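Local structure of cellobiose 2-epimerase (Ruminococcus albus, 3VW5) at residues L134-F139 against D196-V201; Y122-G127 against L192-G197; H184-Y189 against K206-Q211. The protein catalyses the reversible epimerization of cellobiose to 4-O-beta-D-glucosyl-D-mannose, acting on the unmodified sugar. The protein carries 2 engineered substitutions. All coordinates share one frame; numbering follows the deposited sequence.

Contact 1. Residues L134-F139 against D196-V201; sequences LAYRLF and DGNEKV. Engineered in segment 134-139: Leu-138 (natural residue Pro).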
ATOM      1  N   LEU A 134      19.005  -6.191  -5.540  1.00 38.35           N
ATOM      2  CA  LEU A 134      18.083  -5.428  -6.348  1.00 34.78           C
ATOM      3  C   LEU A 134      17.400  -4.347  -5.510  1.00 38.97           C
ATOM      4  O   LEU A 134      17.189  -3.217  -5.955  1.00 39.81           O
ATOM      5  CB  LEU A 134      17.050  -6.363  -6.938  1.00 37.27           C
ATOM      6  CG  LEU A 134      17.266  -6.749  -8.402  1.00 43.73           C
ATOM      7  CD1 LEU A 134      18.719  -6.621  -8.771  1.00 47.39           C
ATOM      8  CD2 LEU A 134      16.742  -8.168  -8.648  1.00 39.47           C
ATOM      9  N   ALA A 135      17.062  -4.691  -4.281  1.00 39.03           N
ATOM     10  CA  ALA A 135      16.438  -3.732  -3.399  1.00 34.35           C
ATOM     11  C   ALA A 135      17.346  -2.521  -3.184  1.00 39.72           C
ATOM     12  O   ALA A 135      16.903  -1.366  -3.313  1.00 39.34           O
ATOM     13  CB  ALA A 135      16.057  -4.388  -2.088  1.00 30.88           C
ATOM     14  N   TYR A 136      18.613  -2.775  -2.870  1.00 38.29           N
ATOM     15  CA  TYR A 136      19.567  -1.691  -2.659  1.00 34.10           C
ATOM     16  C   TYR A 136      19.800  -0.950  -3.962  1.00 37.76           C
ATOM     17  O   TYR A 136      19.926   0.270  -3.976  1.00 36.96           O
ATOM     18  CB  TYR A 136      20.891  -2.228  -2.116  1.00 39.45           C
ATOM     19  CG  TYR A 136      20.895  -2.477  -0.630  1.00 34.87           C
ATOM     20  CD1 TYR A 136      20.890  -1.418   0.260  1.00 37.66           C
ATOM     21  CD2 TYR A 136      20.899  -3.771  -0.118  1.00 33.30           C
ATOM     22  CE1 TYR A 136      20.896  -1.637   1.618  1.00 39.11           C
ATOM     23  CE2 TYR A 136      20.896  -3.999   1.232  1.00 36.05           C
ATOM     24  CZ  TYR A 136      20.902  -2.923   2.101  1.00 41.20           C
ATOM     25  OH  TYR A 136      20.908  -3.119   3.467  1.00 42.13           O
ATOM     26  N   ARG A 137      19.843  -1.691  -5.065  1.00 37.91           N
ATOM     27  CA  ARG A 137      20.034  -1.068  -6.364  1.00 39.21           C
ATOM     28  C   ARG A 137      18.972   0.015  -6.601  1.00 39.95           C
ATOM     29  O   ARG A 137      19.282   1.106  -7.077  1.00 34.40           O
ATOM     30  CB  ARG A 137      19.999  -2.095  -7.500  1.00 37.38           C
ATOM     31  CG  ARG A 137      20.315  -1.453  -8.837  1.00 41.89           C
ATOM     32  CD  ARG A 137      20.037  -2.351 -10.017  1.00 48.42           C
ATOM     33  NE  ARG A 137      21.210  -2.474 -10.881  1.00 57.39           N
ATOM     34  CZ  ARG A 137      22.101  -3.468 -10.802  1.00 72.49           C
ATOM     35  NH1 ARG A 137      21.954  -4.456  -9.903  1.00 65.03           N
ATOM     36  NH2 ARG A 137      23.143  -3.481 -11.631  1.00 77.40           N
ATOM     37  N   LEU A 138      17.723  -0.305  -6.260  1.00 38.28           N
ATOM     38  CA  LEU A 138      16.605   0.604  -6.479  1.00 38.36           C
ATOM     39  C   LEU A 138      16.557   1.732  -5.434  1.00 36.65           C
ATOM     40  O   LEU A 138      16.227   2.874  -5.746  1.00 34.25           O
ATOM     41  CB  LEU A 138      15.287  -0.174  -6.521  1.00 37.60           C
ATOM     42  CG  LEU A 138      15.143  -1.179  -7.660  1.00 33.50           C
ATOM     43  CD1 LEU A 138      13.845  -1.934  -7.523  1.00 33.87           C
ATOM     44  CD2 LEU A 138      15.218  -0.493  -9.009  1.00 30.75           C
ATOM     45  N   PHE A 139      16.887   1.402  -4.196  1.00 34.50           N
ATOM     46  CA  PHE A 139      17.133   2.426  -3.187  1.00 36.47           C
ATOM     47  C   PHE A 139      18.150   3.470  -3.692  1.00 40.34           C
ATOM     48  O   PHE A 139      17.914   4.667  -3.573  1.00 38.12           O
ATOM     49  CB  PHE A 139      17.620   1.768  -1.897  1.00 31.66           C
ATOM     50  CG  PHE A 139      18.230   2.714  -0.911  1.00 34.06           C
ATOM     51  CD1 PHE A 139      17.430   3.468  -0.063  1.00 38.02           C
ATOM     52  CD2 PHE A 139      19.611   2.817  -0.786  1.00 36.37           C
ATOM     53  CE1 PHE A 139      17.991   4.331   0.871  1.00 38.25           C
ATOM     54  CE2 PHE A 139      20.183   3.685   0.157  1.00 34.08           C
ATOM     55  CZ  PHE A 139      19.370   4.436   0.982  1.00 35.54           C
ATOM     56  N   ASP A 196      17.932  -5.835   6.706  1.00 42.27           N
ATOM     57  CA  ASP A 196      19.394  -5.802   6.608  1.00 44.54           C
ATOM     58  C   ASP A 196      20.112  -4.717   7.429  1.00 44.33           C
ATOM     59  O   ASP A 196      21.345  -4.601   7.375  1.00 39.51           O
ATOM     60  CB  ASP A 196      19.788  -5.702   5.133  1.00 46.05           C
ATOM     61  CG  ASP A 196      21.239  -5.994   4.901  1.00 49.59           C
ATOM     62  OD1 ASP A 196      21.612  -7.186   4.934  1.00 56.99           O
ATOM     63  OD2 ASP A 196      22.009  -5.035   4.674  1.00 51.66           O
ATOM     64  N   GLY A 197      19.334  -3.923   8.162  1.00 40.77           N
ATOM     65  CA  GLY A 197      19.856  -2.939   9.102  1.00 39.15           C
ATOM     66  C   GLY A 197      20.840  -1.868   8.646  1.00 39.68           C
ATOM     67  O   GLY A 197      21.513  -1.293   9.481  1.00 44.75           O
ATOM     68  N   ASN A 198      20.926  -1.601   7.344  1.00 44.93           N
ATOM     69  CA  ASN A 198      21.819  -0.572   6.789  1.00 42.06           C
ATOM     70  C   ASN A 198      21.469   0.821   7.287  1.00 43.88           C
ATOM     71  O   ASN A 198      20.346   1.281   7.103  1.00 46.51           O
ATOM     72  CB  ASN A 198      21.794  -0.611   5.250  1.00 42.06           C
ATOM     73  CG  ASN A 198      22.689   0.460   4.607  1.00 52.14           C
ATOM     74  OD1 ASN A 198      22.298   1.121   3.639  1.00 52.15           O
ATOM     75  ND2 ASN A 198      23.890   0.623   5.139  1.00 52.65           N
ATOM     76  N   GLU A 199      22.432   1.489   7.915  1.00 45.24           N
ATOM     77  CA  GLU A 199      22.177   2.774   8.557  1.00 42.93           C
ATOM     78  C   GLU A 199      21.968   3.931   7.562  1.00 46.06           C
ATOM     79  O   GLU A 199      21.348   4.946   7.890  1.00 40.30           O
ATOM     80  CB  GLU A 199      23.285   3.097   9.564  1.00 50.07           C
ATOM     81  CG  GLU A 199      22.797   3.226  11.021  1.00 59.28           C
ATOM     82  CD  GLU A 199      22.154   1.942  11.569  1.00 66.72           C
ATOM     83  OE1 GLU A 199      21.111   2.051  12.263  1.00 64.65           O
ATOM     84  OE2 GLU A 199      22.691   0.831  11.315  1.00 63.64           O
ATOM     85  N   LYS A 200      22.479   3.783   6.345  1.00 47.81           N
ATOM     86  CA  LYS A 200      22.233   4.790   5.316  1.00 46.61           C
ATOM     87  C   LYS A 200      20.738   4.826   5.002  1.00 47.53           C
ATOM     88  O   LYS A 200      20.163   5.896   4.807  1.00 48.84           O
ATOM     89  CB  LYS A 200      23.033   4.487   4.045  1.00 49.93           C
ATOM     90  CG  LYS A 200      24.075   5.536   3.665  1.00 51.83           C
ATOM     91  CD  LYS A 200      25.448   5.176   4.191  1.00 59.97           C
ATOM     92  CE  LYS A 200      26.558   5.667   3.260  1.00 65.68           C
ATOM     93  NZ  LYS A 200      27.581   4.588   2.983  1.00 66.02           N
ATOM     94  N   VAL A 201      20.116   3.647   4.955  1.00 43.79           N
ATOM     95  CA  VAL A 201      18.673   3.531   4.742  1.00 40.42           C
ATOM     96  C   VAL A 201      17.880   4.152   5.912  1.00 40.42           C
ATOM     97  O   VAL A 201      16.936   4.910   5.702  1.00 39.93           O
ATOM     98  CB  VAL A 201      18.251   2.046   4.472  1.00 41.74           C
ATOM     99  CG1 VAL A 201      16.735   1.909   4.280  1.00 33.87           C
ATOM    100  CG2 VAL A 201      18.968   1.515   3.259  1.00 32.55           C
TER
HETATM  101  O   HOH W   1      19.099  -2.308   5.205  1.00 36.72           O

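Contact 2. Residues Y122-G127 against L192-G197; sequences YYRASG and LYKADG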
ATOM      1  N   TYR A 122      10.750 -10.327  -0.129  1.00 35.59           N
ATOM      2  CA  TYR A 122      11.032 -11.596  -0.773  1.00 39.13           C
ATOM      3  C   TYR A 122      12.350 -12.128  -0.258  1.00 44.04           C
ATOM      4  O   TYR A 122      12.491 -13.332  -0.029  1.00 46.98           O
ATOM      5  CB  TYR A 122      11.078 -11.452  -2.287  1.00 35.98           C
ATOM      6  CG  TYR A 122      11.442 -12.735  -2.985  1.00 42.61           C
ATOM      7  CD1 TYR A 122      10.596 -13.832  -2.942  1.00 38.10           C
ATOM      8  CD2 TYR A 122      12.637 -12.848  -3.695  1.00 46.45           C
ATOM      9  CE1 TYR A 122      10.926 -15.000  -3.584  1.00 43.97           C
ATOM     10  CE2 TYR A 122      12.978 -14.010  -4.340  1.00 44.38           C
ATOM     11  CZ  TYR A 122      12.122 -15.091  -4.278  1.00 44.92           C
ATOM     12  OH  TYR A 122      12.473 -16.263  -4.914  1.00 48.73           O
ATOM     13  N   TYR A 123      13.308 -11.225  -0.048  1.00 41.41           N
ATOM     14  CA  TYR A 123      14.560 -11.591   0.607  1.00 39.82           C
ATOM     15  C   TYR A 123      14.312 -12.144   2.018  1.00 42.74           C
ATOM     16  O   TYR A 123      14.802 -13.220   2.353  1.00 41.67           O
ATOM     17  CB  TYR A 123      15.545 -10.411   0.633  1.00 41.00           C
ATOM     18  CG  TYR A 123      16.745 -10.622   1.538  1.00 46.87           C
ATOM     19  CD1 TYR A 123      17.723 -11.582   1.230  1.00 50.01           C
ATOM     20  CD2 TYR A 123      16.898  -9.869   2.699  1.00 38.46           C
ATOM     21  CE1 TYR A 123      18.805 -11.780   2.052  1.00 43.68           C
ATOM     22  CE2 TYR A 123      17.968 -10.056   3.525  1.00 44.12           C
ATOM     23  CZ  TYR A 123      18.924 -11.011   3.201  1.00 49.89           C
ATOM     24  OH  TYR A 123      20.001 -11.185   4.037  1.00 50.61           O
ATOM     25  N   ARG A 124      13.552 -11.426   2.843  1.00 40.46           N
ATOM     26  CA  ARG A 124      13.241 -11.929   4.182  1.00 38.76           C
ATOM     27  C   ARG A 124      12.552 -13.278   4.088  1.00 42.40           C
ATOM     28  O   ARG A 124      12.524 -14.051   5.036  1.00 42.28           O
ATOM     29  CB  ARG A 124      12.348 -10.957   4.947  1.00 36.83           C
ATOM     30  CG  ARG A 124      13.014  -9.640   5.268  1.00 40.61           C
ATOM     31  CD  ARG A 124      12.098  -8.759   6.099  1.00 41.53           C
ATOM     32  NE  ARG A 124      11.681  -9.407   7.336  1.00 45.81           N
ATOM     33  CZ  ARG A 124      10.428  -9.456   7.782  1.00 53.16           C
ATOM     34  NH1 ARG A 124       9.432  -8.902   7.080  1.00 41.64           N
ATOM     35  NH2 ARG A 124      10.169 -10.066   8.937  1.00 48.77           N
ATOM     36  N   ALA A 125      11.982 -13.550   2.927  1.00 43.52           N
ATOM     37  CA  ALA A 125      11.210 -14.759   2.749  1.00 42.89           C
ATOM     38  C   ALA A 125      12.071 -15.937   2.301  1.00 46.76           C
ATOM     39  O   ALA A 125      11.869 -17.045   2.782  1.00 43.04           O
ATOM     40  CB  ALA A 125      10.067 -14.524   1.758  1.00 42.53           C
ATOM     41  N   SER A 126      13.031 -15.694   1.404  1.00 47.16           N
ATOM     42  CA  SER A 126      13.578 -16.760   0.568  1.00 43.19           C
ATOM     43  C   SER A 126      14.951 -17.404   0.901  1.00 55.60           C
ATOM     44  O   SER A 126      15.169 -18.565   0.522  1.00 77.63           O
ATOM     45  CB  SER A 126      13.500 -16.377  -0.905  1.00 44.74           C
ATOM     46  OG  SER A 126      14.080 -15.098  -1.102  1.00 50.02           O
ATOM     47  N   GLY A 127      15.910 -16.711   1.507  1.00 49.47           N
ATOM     48  CA  GLY A 127      16.153 -15.312   1.322  1.00 48.34           C
ATOM     49  C   GLY A 127      17.273 -15.268   0.298  1.00 46.83           C
ATOM     50  O   GLY A 127      18.449 -15.341   0.638  1.00 41.33           O
ATOM     51  N   LEU A 192      13.297  -2.500   4.104  1.00 39.14           N
ATOM     52  CA  LEU A 192      14.700  -2.671   3.740  1.00 40.27           C
ATOM     53  C   LEU A 192      15.558  -2.652   4.991  1.00 39.08           C
ATOM     54  O   LEU A 192      16.561  -3.337   5.063  1.00 40.86           O
ATOM     55  CB  LEU A 192      15.173  -1.542   2.822  1.00 38.16           C
ATOM     56  CG  LEU A 192      16.046  -1.922   1.621  1.00 43.34           C
ATOM     57  CD1 LEU A 192      16.924  -0.741   1.197  1.00 33.98           C
ATOM     58  CD2 LEU A 192      16.875  -3.164   1.894  1.00 36.34           C
ATOM     59  N   TYR A 193      15.168  -1.853   5.976  1.00 40.05           N
ATOM     60  CA  TYR A 193      15.960  -1.761   7.194  1.00 43.75           C
ATOM     61  C   TYR A 193      15.719  -3.000   8.050  1.00 42.17           C
ATOM     62  O   TYR A 193      16.648  -3.571   8.608  1.00 44.02           O
ATOM     63  CB  TYR A 193      15.639  -0.479   7.965  1.00 40.92           C
ATOM     64  CG  TYR A 193      16.465  -0.298   9.206  1.00 43.15           C
ATOM     65  CD1 TYR A 193      17.727   0.295   9.150  1.00 44.61           C
ATOM     66  CD2 TYR A 193      15.999  -0.732  10.432  1.00 46.45           C
ATOM     67  CE1 TYR A 193      18.491   0.454  10.278  1.00 39.39           C
ATOM     68  CE2 TYR A 193      16.753  -0.579  11.577  1.00 47.30           C
ATOM     69  CZ  TYR A 193      18.003   0.020  11.497  1.00 49.44           C
ATOM     70  OH  TYR A 193      18.760   0.169  12.646  1.00 53.18           O
ATOM     71  N   LYS A 194      14.461  -3.413   8.137  1.00 42.86           N
ATOM     72  CA  LYS A 194      14.101  -4.655   8.805  1.00 42.39           C
ATOM     73  C   LYS A 194      14.928  -5.801   8.235  1.00 44.30           C
ATOM     74  O   LYS A 194      15.430  -6.646   8.970  1.00 44.92           O
ATOM     75  CB  LYS A 194      12.602  -4.931   8.621  1.00 46.26           C
ATOM     76  CG  LYS A 194      12.121  -6.279   9.134  1.00 47.72           C
ATOM     77  CD  LYS A 194      10.837  -6.115   9.926  1.00 54.13           C
ATOM     78  CE  LYS A 194      10.955  -6.737  11.322  1.00 64.34           C
ATOM     79  NZ  LYS A 194       9.774  -6.402  12.190  1.00 70.80           N
ATOM     80  N   ALA A 195      15.083  -5.806   6.916  1.00 39.10           N
ATOM     81  CA  ALA A 195      15.768  -6.893   6.234  1.00 41.92           C
ATOM     82  C   ALA A 195      17.272  -6.983   6.518  1.00 46.73           C
ATOM     83  O   ALA A 195      17.828  -8.090   6.554  1.00 46.87           O
ATOM     84  CB  ALA A 195      15.526  -6.820   4.730  1.00 38.78           C
ATOM     85  N   ASP A 196      17.932  -5.835   6.706  1.00 42.27           N
ATOM     86  CA  ASP A 196      19.394  -5.802   6.608  1.00 44.54           C
ATOM     87  C   ASP A 196      20.112  -4.717   7.429  1.00 44.33           C
ATOM     88  O   ASP A 196      21.345  -4.601   7.375  1.00 39.51           O
ATOM     89  CB  ASP A 196      19.788  -5.702   5.133  1.00 46.05           C
ATOM     90  CG  ASP A 196      21.239  -5.994   4.901  1.00 49.59           C
ATOM     91  OD1 ASP A 196      21.612  -7.186   4.934  1.00 56.99           O
ATOM     92  OD2 ASP A 196      22.009  -5.035   4.674  1.00 51.66           O
ATOM     93  N   GLY A 197      19.334  -3.923   8.162  1.00 40.77           N
ATOM     94  CA  GLY A 197      19.856  -2.939   9.102  1.00 39.15           C
ATOM     95  C   GLY A 197      20.840  -1.868   8.646  1.00 39.68           C
ATOM     96  O   GLY A 197      21.513  -1.293   9.481  1.00 44.75           O
TER

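Contact 3. Residues H184-Y189 against K206-Q211; sequences HLIEAY and KFQLGQ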
ATOM      1  N   HIS A 184       4.810   5.863   1.159  1.00 38.42           N
ATOM      2  CA  HIS A 184       5.270   4.605   0.590  1.00 40.81           C
ATOM      3  C   HIS A 184       6.800   4.448   0.519  1.00 39.68           C
ATOM      4  O   HIS A 184       7.309   3.328   0.475  1.00 40.01           O
ATOM      5  CB  HIS A 184       4.531   4.277  -0.713  1.00 41.42           C
ATOM      6  CG  HIS A 184       3.097   3.917  -0.477  1.00 48.72           C
ATOM      7  ND1 HIS A 184       2.723   2.728   0.119  1.00 44.92           N
ATOM      8  CD2 HIS A 184       1.953   4.612  -0.678  1.00 44.72           C
ATOM      9  CE1 HIS A 184       1.411   2.695   0.245  1.00 42.26           C
ATOM     10  NE2 HIS A 184       0.918   3.824  -0.237  1.00 50.85           N
ATOM     11  N   LEU A 185       7.530   5.559   0.557  1.00 42.50           N
ATOM     12  CA  LEU A 185       8.966   5.488   0.853  1.00 40.80           C
ATOM     13  C   LEU A 185       9.182   5.033   2.301  1.00 38.68           C
ATOM     14  O   LEU A 185       9.987   4.137   2.563  1.00 38.50           O
ATOM     15  CB  LEU A 185       9.676   6.814   0.573  1.00 36.68           C
ATOM     16  CG  LEU A 185       9.852   7.195  -0.902  1.00 38.17           C
ATOM     17  CD1 LEU A 185      10.358   8.621  -1.021  1.00 34.08           C
ATOM     18  CD2 LEU A 185      10.778   6.237  -1.660  1.00 31.69           C
ATOM     19  N   ILE A 186       8.458   5.624   3.244  1.00 33.79           N
ATOM     20  CA  ILE A 186       8.551   5.141   4.618  1.00 32.84           C
ATOM     21  C   ILE A 186       8.326   3.625   4.661  1.00 34.35           C
ATOM     22  O   ILE A 186       9.116   2.884   5.221  1.00 38.98           O
ATOM     23  CB  ILE A 186       7.568   5.890   5.544  1.00 33.71           C
ATOM     24  CG1 ILE A 186       8.073   7.311   5.821  1.00 33.09           C
ATOM     25  CG2 ILE A 186       7.346   5.133   6.831  1.00 30.68           C
ATOM     26  CD1 ILE A 186       6.988   8.297   6.210  1.00 35.10           C
ATOM     27  N   GLU A 187       7.255   3.174   4.026  1.00 38.70           N
ATOM     28  CA  GLU A 187       6.846   1.783   4.052  1.00 36.24           C
ATOM     29  C   GLU A 187       7.947   0.857   3.519  1.00 38.85           C
ATOM     30  O   GLU A 187       8.281  -0.146   4.153  1.00 37.86           O
ATOM     31  CB  GLU A 187       5.583   1.647   3.211  1.00 39.63           C
ATOM     32  CG  GLU A 187       4.919   0.295   3.195  1.00 34.83           C
ATOM     33  CD  GLU A 187       3.808   0.268   2.159  1.00 45.17           C
ATOM     34  OE1 GLU A 187       2.634  -0.029   2.508  1.00 45.85           O
ATOM     35  OE2 GLU A 187       4.112   0.572   0.979  1.00 47.06           O
ATOM     36  N   ALA A 188       8.496   1.201   2.355  1.00 39.08           N
ATOM     37  CA  ALA A 188       9.584   0.437   1.724  1.00 37.63           C
ATOM     38  C   ALA A 188      10.873   0.440   2.542  1.00 37.05           C
ATOM     39  O   ALA A 188      11.448  -0.614   2.793  1.00 36.87           O
ATOM     40  CB  ALA A 188       9.859   0.934   0.281  1.00 29.52           C
ATOM     41  N   TYR A 189      11.330   1.625   2.940  1.00 39.00           N
ATOM     42  CA  TYR A 189      12.596   1.756   3.661  1.00 35.57           C
ATOM     43  C   TYR A 189      12.534   1.065   5.010  1.00 36.59           C
ATOM     44  O   TYR A 189      13.521   0.482   5.459  1.00 40.28           O
ATOM     45  CB  TYR A 189      13.006   3.221   3.832  1.00 32.99           C
ATOM     46  CG  TYR A 189      13.489   3.859   2.560  1.00 35.48           C
ATOM     47  CD1 TYR A 189      14.196   5.056   2.584  1.00 38.28           C
ATOM     48  CD2 TYR A 189      13.245   3.263   1.327  1.00 37.76           C
ATOM     49  CE1 TYR A 189      14.644   5.652   1.414  1.00 37.92           C
ATOM     50  CE2 TYR A 189      13.691   3.841   0.144  1.00 36.84           C
ATOM     51  CZ  TYR A 189      14.385   5.042   0.192  1.00 44.43           C
ATOM     52  OH  TYR A 189      14.827   5.635  -0.981  1.00 41.31           O
ATOM     53  N   LYS A 206      14.442   8.359   8.420  1.00 36.67           N
ATOM     54  CA  LYS A 206      14.169   9.332   9.472  1.00 37.14           C
ATOM     55  C   LYS A 206      13.826  10.690   8.853  1.00 41.03           C
ATOM     56  O   LYS A 206      12.978  11.437   9.364  1.00 38.55           O
ATOM     57  CB  LYS A 206      15.325   9.429  10.470  1.00 36.57           C
ATOM     58  CG  LYS A 206      15.394   8.279  11.475  1.00 42.61           C
ATOM     59  CD  LYS A 206      16.767   8.207  12.153  1.00 45.39           C
ATOM     60  CE  LYS A 206      16.847   7.052  13.162  1.00 65.24           C
ATOM     61  NZ  LYS A 206      17.672   7.366  14.396  1.00 61.65           N
ATOM     62  N   PHE A 207      14.459  10.992   7.728  1.00 34.11           N
ATOM     63  CA  PHE A 207      14.135  12.209   7.021  1.00 35.99           C
ATOM     64  C   PHE A 207      12.672  12.181   6.517  1.00 43.89           C
ATOM     65  O   PHE A 207      11.948  13.187   6.601  1.00 43.36           O
ATOM     66  CB  PHE A 207      15.117  12.436   5.885  1.00 34.04           C
ATOM     67  CG  PHE A 207      14.632  13.416   4.855  1.00 40.13           C
ATOM     68  CD1 PHE A 207      14.032  12.971   3.690  1.00 36.59           C
ATOM     69  CD2 PHE A 207      14.776  14.780   5.053  1.00 40.94           C
ATOM     70  CE1 PHE A 207      13.583  13.867   2.730  1.00 40.47           C
ATOM     71  CE2 PHE A 207      14.331  15.685   4.101  1.00 40.46           C
ATOM     72  CZ  PHE A 207      13.728  15.222   2.935  1.00 42.04           C
ATOM     73  N   GLN A 208      12.229  11.028   6.022  1.00 37.74           N
ATOM     74  CA  GLN A 208      10.848  10.893   5.580  1.00 38.62           C
ATOM     75  C   GLN A 208       9.860  11.028   6.735  1.00 42.48           C
ATOM     76  O   GLN A 208       8.841  11.709   6.607  1.00 42.25           O
ATOM     77  CB  GLN A 208      10.651   9.574   4.836  1.00 35.59           C
ATOM     78  CG  GLN A 208      11.381   9.527   3.506  1.00 36.22           C
ATOM     79  CD  GLN A 208      11.904   8.136   3.176  1.00 40.35           C
ATOM     80  OE1 GLN A 208      11.535   7.137   3.812  1.00 29.69           O
ATOM     81  NE2 GLN A 208      12.779   8.069   2.180  1.00 40.59           N
ATOM     82  N   LEU A 209      10.152  10.365   7.852  1.00 40.06           N
ATOM     83  CA  LEU A 209       9.348  10.517   9.049  1.00 37.09           C
ATOM     84  C   LEU A 209       9.229  11.997   9.432  1.00 42.50           C
ATOM     85  O   LEU A 209       8.130  12.486   9.668  1.00 44.13           O
ATOM     86  CB  LEU A 209       9.943   9.712  10.200  1.00 39.28           C
ATOM     87  CG  LEU A 209       9.434   8.285  10.460  1.00 37.90           C
ATOM     88  CD1 LEU A 209       8.383   7.862   9.468  1.00 38.47           C
ATOM     89  CD2 LEU A 209      10.571   7.296  10.462  1.00 41.45           C
ATOM     90  N   GLY A 210      10.356  12.712   9.469  1.00 42.44           N
ATOM     91  CA  GLY A 210      10.361  14.126   9.811  1.00 39.36           C
ATOM     92  C   GLY A 210       9.453  14.961   8.924  1.00 41.37           C
ATOM     93  O   GLY A 210       8.747  15.858   9.391  1.00 36.92           O
ATOM     94  N   GLN A 211       9.460  14.659   7.633  1.00 41.31           N
ATOM     95  CA  GLN A 211       8.605  15.373   6.695  1.00 38.70           C
ATOM     96  C   GLN A 211       7.125  15.136   7.009  1.00 45.20           C
ATOM     97  O   GLN A 211       6.300  16.064   6.938  1.00 41.07           O
ATOM     98  CB  GLN A 211       8.914  14.962   5.259  1.00 34.81           C
ATOM     99  CG  GLN A 211      10.239  15.461   4.754  1.00 38.65           C
ATOM    100  CD  GLN A 211      10.260  15.615   3.248  1.00 46.75           C
ATOM    101  OE1 GLN A 211       9.866  14.703   2.510  1.00 40.33           O
ATOM    102  NE2 GLN A 211      10.717  16.782   2.779  1.00 47.71           N
TER

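Contact 1. Residues L134-F139 against D196-V201
Tyr-136 and Phe-139 of 134-139 reach across to the turn and helix start at 196-201. The Tyr-136 hydroxyl donates a hydrogen bond to Asp-196, with OH 2.5 Å from OD2. The carboxylate is met on its anti side, with the donor 29° out of its plane. Ring and carboxylate planes stand 80° apart, and OD2 lies at the ring edge, near the ring plane. The same hydroxyl accepts a bond from a water, 2.6 Å from OH to the water oxygen. That water in turn accepts from the backbone N of Asn-198, at 2.9 Å. The phenol oxygen is thus gripped by two bonds and tied to the turn by both. Asn-198 also packs on the tyrosine, its CB 3.2 Å from Tyr-136 OH.

The second meeting is apolar. Val-201 CG2 sits over one face of the Phe-139 ring, 3.8 Å from its centroid, a CH-pi contact. It also touches Tyr-136, with CG2 4.0 Å from CE1. CG of Phe-139 lies anti to the backbone N (chi1 165°), on the side of the carbonyl carbon.

In the turn, Gly-197 has left the helical conformation with positive phi, and Asn-198 takes the N-cap position of helix 199-216. Helix 179-196 borders both segments: its Leu-192 touches Tyr-136, Phe-139 and Val-201, and the ring of Tyr-189 meets Phe-139 edge-to-face. Helix 129-145 therefore packs on the tight turn between the consecutive helices 179-196 and 199-216 of the (alpha/alpha)6 barrel, while the engineered Leu-138 packs on helix 109-126.

Contact 2. Residues Y122-G127 against L192-G197
Tyr-123 and Arg-124 of helix 109-126 pack on Lys-194 and Ala-195 of helix 179-196. The axes of 122-126 and 192-196 approach to 9.8 Å, with 29° between their N-to-C directions. The CA atoms of the two segments come nearest at Arg-124 and Ala-195.

The apolar contacts centre on the Ala-195 methyl. Its CB meets Arg-124 CG at 3.8 Å and Tyr-123 CD2 at 3.9 Å, so it sits against both side chains. Arg-124 CG is anti to the carbonyl carbon (chi1 -66°), which sets it against this methyl.

One polar backbone atom meets a ring. The carbonyl oxygen of Ala-195 lies in the plane of the Tyr-123 ring, at its edge, 3.6 Å from CE2.

An aliphatic chain lies over a flat group. Lys-194 CG is over one face of the Arg-124 guanidinium, toward its rim, with 3.6 Å from CG to NE. The two chains cross obliquely.

The charge of Arg-124 has its partner outside the two segments. Its NH1 forms a salt bridge to Glu-191, one turn back on the partner helix. This would probably offset the like charge of Lys-194, whose NZ is 4.9 Å from Arg-124 NH2. An alanine in place of Arg-124 would probably leave Glu-191 without this charge partner and the Lys-194 chain without the flat group it rests on.

The contact lies at the surface, where two neighbouring, roughly parallel helices of the (alpha/alpha)6 barrel meet at their C-terminal ends. Tyr-122 packs on helices 47-64 and 67-84 and stacks on Tyr-77. Leu-132 of helix 129-145 touches Tyr-123 and Asp-196, and helix 241-258 borders Tyr-193 and Lys-194.

Contact 3. Residues H184-Y189 against K206-Q211
Segments 184-189 and 206-211 run roughly antiparallel, at 149° with axes 9.4 Å apart, and their CA atoms come nearest at Ile-186 and Gln-208. They belong to consecutive helices, 179-196 and 199-216, that form a helical hairpin in the (alpha/alpha)6 barrel.

Gln-208 has the largest share of the buried contact. Its CB meets Ile-186 CG1 at 3.6 Å, and the two side chains run past each other in opposite directions. The glutamine chain bends at chi2, which carries CD to 3.7 Å from Leu-185 CB. Leu-185 and Gln-208 cross at about a right angle there. The amide end also lies against the Tyr-189 ring, with the two planes 51° apart. Its NE2 is satisfied outside the pair, by the hydroxyl of Tyr-152. Its OE1 approaches the backbone N of Ile-186, but the angle is too poor for a hydrogen bond. The Tyr-189 hydroxyl in turn is hydrogen-bonded to Glu-143 of helix 129-145.

A second, wholly apolar touch joins Ile-186 CD1 and Leu-209 CD1, 3.6 Å apart.

Glu-187 and His-184 point away from 206-211. OE1 of Glu-187 forms a salt bridge to Arg-377 and a hydrogen bond with Tyr-373. Its OE2 accepts from ND1 of His-184 at 2.7 Å, nearly straight at 167°, and lies in the imidazole plane.

Overall arrangement
Along the chain, helices 109-126, 129-145, 179-196 and 199-216 come in that order, as two successive pairs of neighbouring helices. Contact 3 joins the two helices of the second pair. Contacts 1 and 2 join the first pair to the second, through 129-145 and 109-126 respectively. They share Asp-196 and Gly-197 at the turn, and their centres lie about 10 Å apart. Contact 3 is about 13 Å from contact 1 and about 17 Å from contact 2, centre to centre. Contacts 1 and 3 touch through Tyr-189. The set thus runs from surface to interior and binds neighbouring helices side by side, consistent with the (alpha/alpha)6 barrel.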